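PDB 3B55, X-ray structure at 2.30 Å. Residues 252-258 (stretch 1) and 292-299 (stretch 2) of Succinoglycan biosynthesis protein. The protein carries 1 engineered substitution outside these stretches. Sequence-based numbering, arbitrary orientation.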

# COMPACT_ATOMS: atom_id res chain seq x y z
N PHE A 252 -5.27 11.48 21.29
CA PHE A 252 -6.50 10.73 21.47
C PHE A 252 -6.95 10.24 20.10
O PHE A 252 -7.61 9.20 19.98
N ALA A 253 -6.59 10.99 19.07
CA ALA A 253 -6.94 10.61 17.70
C ALA A 253 -6.25 9.29 17.39
O ALA A 253 -6.86 8.37 16.83
N TRP A 254 -4.97 9.20 17.76
CA TRP A 254 -4.21 7.98 17.53
C TRP A 254 -4.85 6.79 18.24
O TRP A 254 -5.05 5.74 17.64
N ILE A 255 -5.15 6.97 19.52
CA ILE A 255 -5.75 5.91 20.32
C ILE A 255 -7.03 5.39 19.68
O ILE A 255 -7.21 4.18 19.52
N LYS A 256 -7.90 6.31 19.30
CA LYS A 256 -9.17 5.98 18.67
C LYS A 256 -8.97 5.12 17.42
O LYS A 256 -9.71 4.16 17.19
N GLN A 257 -7.95 5.45 16.63
CA GLN A 257 -7.66 4.71 15.41
C GLN A 257 -7.14 3.31 15.74
O GLN A 257 -7.49 2.34 15.06
N ASN A 258 -6.30 3.22 16.77
CA ASN A 258 -5.76 1.93 17.20
C ASN A 258 -6.93 1.01 17.56
O ASN A 258 -6.90 -0.18 17.27
N LYS A 292 -6.94 6.91 4.50
CA LYS A 292 -7.69 8.16 4.57
C LYS A 292 -7.45 8.83 5.92
O LYS A 292 -7.23 10.04 5.99
N TRP A 293 -7.49 8.04 6.99
CA TRP A 293 -7.25 8.58 8.32
C TRP A 293 -5.89 9.31 8.39
O TRP A 293 -5.78 10.38 8.98
N THR A 294 -4.87 8.73 7.77
CA THR A 294 -3.53 9.31 7.77
C THR A 294 -3.50 10.69 7.11
O THR A 294 -3.01 11.65 7.69
N GLU A 295 -4.02 10.77 5.89
CA GLU A 295 -4.07 12.03 5.15
C GLU A 295 -4.89 13.07 5.93
O GLU A 295 -4.48 14.22 6.07
N GLU A 296 -6.04 12.65 6.45
CA GLU A 296 -6.90 13.58 7.17
C GLU A 296 -6.32 14.08 8.49
O GLU A 296 -6.56 15.22 8.88
N HIS A 297 -5.56 13.24 9.19
CA HIS A 297 -4.99 13.64 10.46
C HIS A 297 -3.51 14.02 10.43
O HIS A 297 -3.08 14.82 11.25
N LEU A 298 -2.74 13.47 9.49
CA LEU A 298 -1.32 13.77 9.44
C LEU A 298 -0.84 14.54 8.21
O LEU A 298 0.31 14.96 8.17
N GLY A 299 -1.69 14.70 7.20
CA GLY A 299 -1.28 15.46 6.03
C GLY A 299 -1.06 14.76 4.70
O GLY A 299 -1.61 13.69 4.44

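How are the two helices placed, and which side chains point into the gap between them? They run almost antiparallel, at 173°, with their axes 11.8 Å apart at closest approach, so that Ala-253 lies across from His-297 and Gln-257 across from Trp-293. The CA-to-CB bonds of Ala-253, Gln-257, Trp-293, His-297 and Leu-298 point toward the other stretch. That of Trp-254 points away, yet its long ring system, with chi1 at -90° (m) and chi2 at 101°, comes back into the contact. Lys-256 does the reverse: it starts toward the partner helix, but its extended chain leads away, and its amino group is hydrogen-bonded elsewhere in the structure.

What do the aromatic rings do? Trp-293, with chi1 t and chi2 at 90°, is the centre of the interface and has the largest area covered. It presents its edge to the face of Trp-254: the six-membered rings have centroids 5.1 Å apart and planes at 64°, and Trp-293 CH2 lies 3.9 Å from Trp-254 CD2. Gln-257, in the t, p rotamer, folds over a face of the Trp-293 indole. Its CG sits 3.9 Å from the centroid of the five-membered ring and only 9° off the normal, a CH-pi contact, while Gln-257 NE2 approaches Trp-293 CD1 to 3.5 Å.

Which smaller contacts complete the packing? Leu-298, in the m, t rotamer, brings its CD1 to 3.9 Å from Trp-254 CZ2, so the indole of Trp-254 meets both Trp-293 and Leu-298. Ala-253 CB lies 4.0 Å from His-297 CD2, and the imidazole meets it obliquely.

What polar links exist if no direct hydrogen bond crosses the interface? A water makes the link. It donates to Ala-253 O at 2.9 Å and accepts from Trp-293 NE1 at 3.1 Å, joining a backbone carbonyl of one helix to the indole nitrogen of the other. That carbonyl also accepts the helical bond from Gln-257 N, at 3.1 Å from Ala-253 O. Other polar side chains turn back on their own helix: His-297, with chi1 m, donates from ND1 to Trp-293 O at 2.9 Å, and Asn-258, also m, makes a very short bond of 2.5 Å from ND2 to Trp-254 O. The contact between the helices therefore rests mainly on ring packing and apolar surface, with a single water as its polar bridge.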

# COMPACT_ATOMS: atom_id res chain seq x y z
CB PHE A 252 -7.59 11.59 22.10
CG PHE A 252 -8.93 10.91 22.18
CD1 PHE A 252 -9.87 11.07 21.16
CD2 PHE A 252 -9.24 10.08 23.26
CE1 PHE A 252 -11.10 10.42 21.21
CE2 PHE A 252 -10.47 9.42 23.32
CZ PHE A 252 -11.40 9.59 22.30
CB ALA A 253 -6.49 11.69 16.72
CB TRP A 254 -2.77 8.12 18.05
CG TRP A 254 -1.79 8.66 17.05
CD1 TRP A 254 -1.31 9.94 16.97
CD2 TRP A 254 -1.16 7.93 15.99
NE1 TRP A 254 -0.42 10.05 15.92
CE2 TRP A 254 -0.31 8.83 15.31
CE3 TRP A 254 -1.23 6.60 15.55
CZ2 TRP A 254 0.47 8.44 14.21
CZ3 TRP A 254 -0.46 6.21 14.46
CH2 TRP A 254 0.38 7.13 13.80
CB ILE A 255 -6.05 6.41 21.75
CG1 ILE A 255 -4.75 6.92 22.39
CG2 ILE A 255 -6.68 5.31 22.57
CD1 ILE A 255 -3.60 5.92 22.37
CB LYS A 256 -9.90 7.27 18.31
CG LYS A 256 -11.30 7.09 17.82
CD LYS A 256 -12.04 8.41 17.78
CE LYS A 256 -13.45 8.21 17.27
NZ LYS A 256 -14.09 7.10 18.02
CB GLN A 257 -6.63 5.46 14.56
CG GLN A 257 -6.32 4.76 13.25
CD GLN A 257 -7.55 4.56 12.38
OE1 GLN A 257 -7.47 3.89 11.34
NE2 GLN A 257 -8.68 5.12 12.79
CB ASN A 258 -4.87 2.12 18.43
CG ASN A 258 -3.49 2.66 18.07
OD1 ASN A 258 -2.56 1.89 17.83
ND2 ASN A 258 -3.36 3.98 18.01
CB LYS A 292 -9.19 7.91 4.38
CG LYS A 292 -10.00 9.19 4.47
CD LYS A 292 -11.41 9.04 3.91
CE LYS A 292 -12.40 8.66 4.98
NZ LYS A 292 -13.79 8.95 4.53
CB TRP A 293 -7.27 7.43 9.34
CG TRP A 293 -7.01 7.89 10.73
CD1 TRP A 293 -7.94 8.30 11.65
CD2 TRP A 293 -5.73 8.10 11.34
NE1 TRP A 293 -7.31 8.75 12.79
CE2 TRP A 293 -5.95 8.64 12.62
CE3 TRP A 293 -4.41 7.88 10.91
CZ2 TRP A 293 -4.91 8.97 13.49
CZ3 TRP A 293 -3.37 8.21 11.78
CH2 TRP A 293 -3.62 8.75 13.05
CB THR A 294 -2.54 8.39 7.03
OG1 THR A 294 -2.53 7.10 7.64
CG2 THR A 294 -1.12 8.98 7.08
CB GLU A 295 -4.69 11.77 3.77
CG GLU A 295 -4.69 12.95 2.78
CD GLU A 295 -5.68 14.04 3.16
OE1 GLU A 295 -6.83 13.70 3.51
OE2 GLU A 295 -5.31 15.24 3.11
CB GLU A 296 -8.28 12.95 7.40
CG GLU A 296 -9.01 12.57 6.12
CD GLU A 296 -10.51 12.39 6.32
OE1 GLU A 296 -10.91 11.55 7.16
OE2 GLU A 296 -11.29 13.08 5.62
CB HIS A 297 -5.18 12.56 11.52
CG HIS A 297 -6.62 12.30 11.86
ND1 HIS A 297 -7.48 11.66 10.99
CD2 HIS A 297 -7.35 12.61 12.95
CE1 HIS A 297 -8.68 11.60 11.53
NE2 HIS A 297 -8.63 12.17 12.72
CB LEU A 298 -0.50 12.48 9.60
CG LEU A 298 -0.85 11.64 10.84
CD1 LEU A 298 0.08 10.45 10.91
CD2 LEU A 298 -0.73 12.48 12.11
O HOH W 1 -9.17 9.10 15.26